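Local coordinates for CalS10 (Micromonospora echinospora, PDB 6UK5), which probably transfers a methyl group from S-adenosylmethionine to an amino pentose during the biosynthesis of calicheamicin, at residues K35-R47 with Y236-V248. Sequence-based numbering, arbitrary orientation.
With SAM (S-adenosylmethionine), chain D; ACT (acetate ion), chain E.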
loop_
_atom_site.group_PDB
_atom_site.type_symbol
_atom_site.label_atom_id
_atom_site.label_comp_id
_atom_site.label_asym_id
_atom_site.label_seq_id
_atom_site.Cartn_x
_atom_site.Cartn_y
_atom_site.Cartn_z
ATOM N N LYS A 35 -10.324 8.223 -11.767
ATOM C CA LYS A 35 -11.754 8.431 -11.938
ATOM C C LYS A 35 -12.119 9.844 -11.506
ATOM O O LYS A 35 -11.655 10.337 -10.473
ATOM C CB LYS A 35 -12.559 7.409 -11.133
ATOM C CG LYS A 35 -14.066 7.463 -11.406
ATOM C CD LYS A 35 -14.816 6.322 -10.723
ATOM C CE LYS A 35 -16.328 6.439 -10.914
ATOM N NZ LYS A 35 -16.789 5.944 -12.246
ATOM N N SER A 36 -12.955 10.492 -12.307
ATOM C CA SER A 36 -13.452 11.834 -12.021
ATOM C C SER A 36 -14.973 11.756 -11.983
ATOM O O SER A 36 -15.629 11.777 -13.030
ATOM C CB SER A 36 -12.960 12.836 -13.063
ATOM O OG SER A 36 -13.756 14.006 -13.060
ATOM N N TRP A 37 -15.532 11.660 -10.775
ATOM C CA TRP A 37 -16.982 11.731 -10.634
ATOM C C TRP A 37 -17.520 13.030 -11.214
ATOM O O TRP A 37 -18.651 13.072 -11.712
ATOM C CB TRP A 37 -17.385 11.623 -9.163
ATOM C CG TRP A 37 -17.475 10.228 -8.623
ATOM C CD1 TRP A 37 -18.585 9.440 -8.588
ATOM C CD2 TRP A 37 -16.427 9.473 -7.998
ATOM N NE1 TRP A 37 -18.292 8.234 -7.999
ATOM C CE2 TRP A 37 -16.975 8.230 -7.626
ATOM C CE3 TRP A 37 -15.079 9.725 -7.725
ATOM C CZ2 TRP A 37 -16.222 7.240 -6.997
ATOM C CZ3 TRP A 37 -14.333 8.739 -7.100
ATOM C CH2 TRP A 37 -14.906 7.513 -6.743
ATOM N N HIS A 38 -16.725 14.101 -11.152
ATOM C CA HIS A 38 -17.184 15.399 -11.633
ATOM C C HIS A 38 -17.401 15.385 -13.141
ATOM O O HIS A 38 -18.453 15.813 -13.630
ATOM C CB HIS A 38 -16.179 16.485 -11.256
ATOM C CG HIS A 38 -16.372 17.763 -12.009
ATOM N ND1 HIS A 38 -17.347 18.682 -11.683
ATOM C CD2 HIS A 38 -15.728 18.266 -13.089
ATOM C CE1 HIS A 38 -17.288 19.700 -12.522
ATOM N NE2 HIS A 38 -16.313 19.473 -13.385
ATOM N N ASP A 39 -16.411 14.907 -13.898
ATOM C CA ASP A 39 -16.558 14.862 -15.349
ATOM C C ASP A 39 -17.696 13.936 -15.756
ATOM O O ASP A 39 -18.432 14.223 -16.708
ATOM C CB ASP A 39 -15.247 14.420 -15.998
ATOM C CG ASP A 39 -14.142 15.453 -15.847
ATOM O OD1 ASP A 39 -14.460 16.638 -15.607
ATOM O OD2 ASP A 39 -12.955 15.076 -15.971
ATOM N N GLU A 40 -17.858 12.817 -15.047
ATOM C CA GLU A 40 -18.957 11.905 -15.345
ATOM C C GLU A 40 -20.303 12.577 -15.099
ATOM O O GLU A 40 -21.177 12.582 -15.974
ATOM C CB GLU A 40 -18.818 10.634 -14.508
ATOM C CG GLU A 40 -17.623 9.776 -14.913
ATOM C CD GLU A 40 -17.380 8.620 -13.963
ATOM O OE1 GLU A 40 -18.312 8.269 -13.209
ATOM O OE2 GLU A 40 -16.258 8.067 -13.966
ATOM N N ALA A 41 -20.486 13.156 -13.911
ATOM C CA ALA A 41 -21.746 13.828 -13.609
ATOM C C ALA A 41 -22.016 14.952 -14.601
ATOM O O ALA A 41 -23.155 15.139 -15.048
ATOM C CB ALA A 41 -21.724 14.368 -12.179
ATOM N N ALA A 42 -20.979 15.714 -14.955
ATOM C CA ALA A 42 -21.146 16.802 -15.914
ATOM C C ALA A 42 -21.617 16.277 -17.264
ATOM O O ALA A 42 -22.565 16.808 -17.855
ATOM C CB ALA A 42 -19.831 17.568 -16.063
ATOM N N ASP A 43 -20.956 15.236 -17.776
ATOM C CA ASP A 43 -21.378 14.644 -19.042
ATOM C C ASP A 43 -22.804 14.117 -18.948
ATOM O O ASP A 43 -23.620 14.341 -19.850
ATOM C CB ASP A 43 -20.419 13.523 -19.439
ATOM C CG ASP A 43 -20.846 12.813 -20.707
ATOM O OD1 ASP A 43 -21.626 13.397 -21.488
ATOM O OD2 ASP A 43 -20.411 11.663 -20.916
ATOM N N VAL A 44 -23.121 13.415 -17.858
ATOM C CA VAL A 44 -24.477 12.913 -17.668
ATOM C C VAL A 44 -25.467 14.070 -17.669
ATOM O O VAL A 44 -26.546 13.986 -18.269
ATOM C CB VAL A 44 -24.566 12.094 -16.365
ATOM C CG1 VAL A 44 -26.017 11.770 -16.029
ATOM C CG2 VAL A 44 -23.740 10.824 -16.474
ATOM N N ALA A 45 -25.115 15.170 -16.999
ATOM C CA ALA A 45 -26.012 16.320 -16.941
ATOM C C ALA A 45 -26.255 16.906 -18.326
ATOM O O ALA A 45 -27.389 17.259 -18.668
ATOM C CB ALA A 45 -25.432 17.379 -16.004
ATOM N N ASP A 46 -25.203 17.016 -19.140
ATOM C CA ASP A 46 -25.372 17.537 -20.492
ATOM C C ASP A 46 -26.363 16.700 -21.294
ATOM O O ASP A 46 -27.190 17.244 -22.036
ATOM C CB ASP A 46 -24.024 17.593 -21.210
ATOM C CG ASP A 46 -23.103 18.653 -20.643
ATOM O OD1 ASP A 46 -23.572 19.482 -19.835
ATOM O OD2 ASP A 46 -21.910 18.661 -21.010
ATOM N N ARG A 47 -26.292 15.373 -21.164
ATOM C CA ARG A 47 -27.159 14.505 -21.956
ATOM C C ARG A 47 -28.598 14.563 -21.467
ATOM O O ARG A 47 -29.536 14.516 -22.272
ATOM C CB ARG A 47 -26.643 13.071 -21.908
ATOM C CG ARG A 47 -25.429 12.820 -22.776
ATOM C CD ARG A 47 -24.874 11.429 -22.540
ATOM N NE ARG A 47 -23.419 11.415 -22.653
ATOM C CZ ARG A 47 -22.742 11.101 -23.753
ATOM N NH1 ARG A 47 -23.377 10.753 -24.867
ATOM N NH2 ARG A 47 -21.417 11.131 -23.735
ATOM N N TYR A 236 -28.430 2.978 -26.188
ATOM C CA TYR A 236 -27.146 2.646 -25.586
ATOM C C TYR A 236 -26.045 3.511 -26.179
ATOM O O TYR A 236 -25.926 3.623 -27.402
ATOM C CB TYR A 236 -26.814 1.162 -25.780
ATOM C CG TYR A 236 -25.467 0.776 -25.222
ATOM C CD1 TYR A 236 -25.258 0.714 -23.853
ATOM C CD2 TYR A 236 -24.409 0.466 -26.061
ATOM C CE1 TYR A 236 -24.026 0.364 -23.333
ATOM C CE2 TYR A 236 -23.174 0.112 -25.555
ATOM C CZ TYR A 236 -22.986 0.062 -24.189
ATOM O OH TYR A 236 -21.754 -0.292 -23.680
ATOM N N VAL A 237 -25.244 4.116 -25.304
ATOM C CA VAL A 237 -24.115 4.949 -25.697
ATOM C C VAL A 237 -22.825 4.153 -25.523
ATOM O O VAL A 237 -22.451 3.788 -24.402
ATOM C CB VAL A 237 -24.070 6.254 -24.887
ATOM C CG1 VAL A 237 -22.810 7.038 -25.221
ATOM C CG2 VAL A 237 -25.304 7.096 -25.172
ATOM N N GLU A 238 -22.146 3.899 -26.640
ATOM C CA GLU A 238 -20.873 3.191 -26.631
ATOM C C GLU A 238 -19.805 3.932 -25.839
ATOM O O GLU A 238 -19.753 5.164 -25.826
ATOM C CB GLU A 238 -20.381 3.010 -28.067
ATOM C CG GLU A 238 -21.011 1.894 -28.834
ATOM C CD GLU A 238 -20.119 0.697 -28.847
ATOM O OE1 GLU A 238 -19.812 0.231 -29.964
ATOM O OE2 GLU A 238 -19.717 0.233 -27.757
ATOM N N GLY A 239 -18.954 3.162 -25.168
ATOM C CA GLY A 239 -17.737 3.706 -24.601
ATOM C C GLY A 239 -17.960 4.572 -23.384
ATOM O O GLY A 239 -17.898 4.100 -22.243
ATOM N N TRP A 240 -18.206 5.857 -23.632
ATOM C CA TRP A 240 -18.393 6.835 -22.568
ATOM C C TRP A 240 -17.054 7.025 -21.866
ATOM O O TRP A 240 -16.036 6.489 -22.316
ATOM C CB TRP A 240 -19.493 6.375 -21.612
ATOM C CG TRP A 240 -20.084 7.480 -20.804
ATOM C CD1 TRP A 240 -20.646 8.629 -21.279
ATOM C CD2 TRP A 240 -20.192 7.540 -19.379
ATOM N NE1 TRP A 240 -21.088 9.406 -20.237
ATOM C CE2 TRP A 240 -20.822 8.759 -19.059
ATOM C CE3 TRP A 240 -19.814 6.684 -18.340
ATOM C CZ2 TRP A 240 -21.083 9.143 -17.745
ATOM C CZ3 TRP A 240 -20.073 7.066 -17.035
ATOM C CH2 TRP A 240 -20.702 8.285 -16.750
ATOM N N LEU A 241 -17.029 7.785 -20.772
ATOM C CA LEU A 241 -15.759 8.138 -20.153
ATOM C C LEU A 241 -15.180 7.008 -19.314
ATOM O O LEU A 241 -13.995 7.057 -18.967
ATOM C CB LEU A 241 -15.923 9.376 -19.273
ATOM C CG LEU A 241 -16.894 10.453 -19.762
ATOM C CD1 LEU A 241 -16.899 11.615 -18.771
ATOM C CD2 LEU A 241 -16.602 10.920 -21.177
ATOM N N THR A 242 -15.982 5.997 -18.987
ATOM C CA THR A 242 -15.527 4.890 -18.161
ATOM C C THR A 242 -15.037 3.707 -18.984
ATOM O O THR A 242 -14.167 2.960 -18.521
ATOM C CB THR A 242 -16.665 4.426 -17.242
ATOM O OG1 THR A 242 -17.763 3.955 -18.033
ATOM C CG2 THR A 242 -17.152 5.574 -16.364
ATOM N N GLY A 243 -15.579 3.524 -20.188
ATOM C CA GLY A 243 -15.340 2.351 -21.000
ATOM C C GLY A 243 -16.535 1.428 -21.099
ATOM O O GLY A 243 -16.627 0.649 -22.058
ATOM N N ARG A 244 -17.451 1.500 -20.137
ATOM C CA ARG A 244 -18.604 0.618 -20.059
ATOM C C ARG A 244 -19.837 1.155 -20.773
ATOM O O ARG A 244 -20.893 0.518 -20.707
ATOM C CB ARG A 244 -18.962 0.367 -18.591
ATOM C CG ARG A 244 -17.834 -0.197 -17.750
ATOM C CD ARG A 244 -18.241 -0.251 -16.287
ATOM N NE ARG A 244 -18.098 1.046 -15.630
ATOM C CZ ARG A 244 -16.979 1.470 -15.045
ATOM N NH1 ARG A 244 -15.896 0.701 -15.026
ATOM N NH2 ARG A 244 -16.941 2.666 -14.473
ATOM N N GLY A 245 -19.743 2.290 -21.444
ATOM C CA GLY A 245 -20.912 2.814 -22.112
ATOM C C GLY A 245 -21.960 3.270 -21.109
ATOM O O GLY A 245 -21.717 3.394 -19.909
ATOM N N LEU A 246 -23.157 3.520 -21.634
ATOM C CA LEU A 246 -24.216 4.134 -20.845
ATOM C C LEU A 246 -25.553 3.900 -21.531
ATOM O O LEU A 246 -25.702 4.214 -22.715
ATOM C CB LEU A 246 -23.953 5.636 -20.685
ATOM C CG LEU A 246 -24.495 6.360 -19.455
ATOM C CD1 LEU A 246 -23.676 6.033 -18.218
ATOM C CD2 LEU A 246 -24.497 7.858 -19.723
ATOM N N PHE A 247 -26.519 3.358 -20.795
ATOM C CA PHE A 247 -27.894 3.280 -21.270
ATOM C C PHE A 247 -28.611 4.582 -20.936
ATOM O O PHE A 247 -28.494 5.093 -19.819
ATOM C CB PHE A 247 -28.632 2.096 -20.644
ATOM C CG PHE A 247 -28.282 0.768 -21.255
ATOM C CD1 PHE A 247 -28.746 0.428 -22.518
ATOM C CD2 PHE A 247 -27.484 -0.134 -20.575
ATOM C CE1 PHE A 247 -28.426 -0.792 -23.086
ATOM C CE2 PHE A 247 -27.159 -1.355 -21.138
ATOM C CZ PHE A 247 -27.629 -1.684 -22.395
ATOM N N VAL A 248 -29.342 5.115 -21.910
ATOM C CA VAL A 248 -30.164 6.307 -21.737
ATOM C C VAL A 248 -31.547 5.981 -22.281
ATOM O O VAL A 248 -31.710 5.780 -23.491
ATOM C CB VAL A 248 -29.575 7.536 -22.443
ATOM C CG1 VAL A 248 -30.486 8.738 -22.257
ATOM C CG2 VAL A 248 -28.184 7.841 -21.903
HETATM N N SAM D . -23.095 6.355 -7.517
HETATM C CA SAM D . -22.146 5.730 -6.652
HETATM C C SAM D . -20.691 6.226 -6.917
HETATM O O SAM D . -20.296 6.294 -8.107
HETATM O OXT SAM D . -20.021 6.514 -5.905
HETATM C CB SAM D . -22.218 4.206 -6.814
HETATM C CG SAM D . -21.611 3.576 -5.572
HETATM S SD SAM D . -21.203 1.882 -6.047
HETATM C CE SAM D . -19.975 1.481 -4.815
HETATM C "C5'" SAM D . -22.597 0.822 -5.504
HETATM C "C4'" SAM D . -23.562 1.366 -4.442
HETATM O "O4'" SAM D . -24.835 0.715 -4.602
HETATM C "C3'" SAM D . -23.123 1.120 -2.996
HETATM O "O3'" SAM D . -22.772 2.346 -2.359
HETATM C "C2'" SAM D . -24.352 0.488 -2.315
HETATM O "O2'" SAM D . -24.673 1.137 -1.089
HETATM C "C1'" SAM D . -25.466 0.675 -3.345
HETATM N N9 SAM D . -26.456 -0.395 -3.369
HETATM C C8 SAM D . -26.241 -1.729 -3.605
HETATM N N7 SAM D . -27.335 -2.448 -3.645
HETATM C C5 SAM D . -28.344 -1.525 -3.427
HETATM C C6 SAM D . -29.746 -1.643 -3.373
HETATM N N6 SAM D . -30.400 -2.803 -3.489
HETATM N N1 SAM D . -30.466 -0.516 -3.180
HETATM C C2 SAM D . -29.817 0.644 -3.041
HETATM N N3 SAM D . -28.503 0.877 -3.061
HETATM C C4 SAM D . -27.819 -0.254 -3.260
HETATM C C ACT E . -13.794 3.187 -12.998
HETATM O O ACT E . -14.565 4.138 -13.288
HETATM O OXT ACT E . -13.949 1.992 -13.360
HETATM C CH3 ACT E . -12.558 3.509 -12.135
#
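Trp240 lies across the side of helix 37-51, its indole meeting Glu40, Val44 and Arg47. It belongs to the loop joining strands 232-237 and 246-251, the antiparallel hairpin that ends the seven-stranded sheet (order 3-2-1-4-5-7-6) of the Rossmann-like S-adenosylmethionine methyltransferase fold.

The buried part of the contact lies round the six-membered ring, where Val44 and Glu40 pack on Trp240. Val44 CG2 is 3.4 Å from Trp240 CZ2, and the methylene CB of Glu40 sits 3.8 Å from Trp240 CH2. A beta-branched valine suits this spot: with CG1 anti to the backbone N (chi1 170°), CG2 is the branch that reaches the indole. From the hairpin itself, Leu241 CG and Leu246 CD1 lie over opposite faces of the indole, each offset toward its rim, so a broad flat side chain fills the layer between them.

The polar end of Glu40 runs on past the indole. Glu40 OE2 accepts from Lys35 NZ at 2.8 Å through its syn lone pair, a salt bridge, while OE1 is bonded to His68. Lys35 NZ also donates to an acetate, probably from the crystallisation liquor, that Arg244 grips with NH1 and NH2; Arg244 NE pairs with Glu154.

The other margin is looser and more open to solvent. Leu241, an exposed residue, rests CD1 on the helix beside the backbone O of Asp39. Arg47 reaches over the hairpin, its guanidinium plane turned 66° from the indole, with NH2 at the indole edge, 3.6 Å from Trp240 CD1, and NH1 beside Val237 CG1. With an alanine in place of Arg47, Trp240 and Val237 lose this cover, and the carboxylate of Asp43, close to the indole nitrogen, would probably be left without its counter-charge. That carboxylate holds the guanidinium in position: Arg47 NH2 donates to Asp43 OD2 at 3.0 Å, with an N-H...O angle of 163° and the oxygen lying in the guanidinium plane.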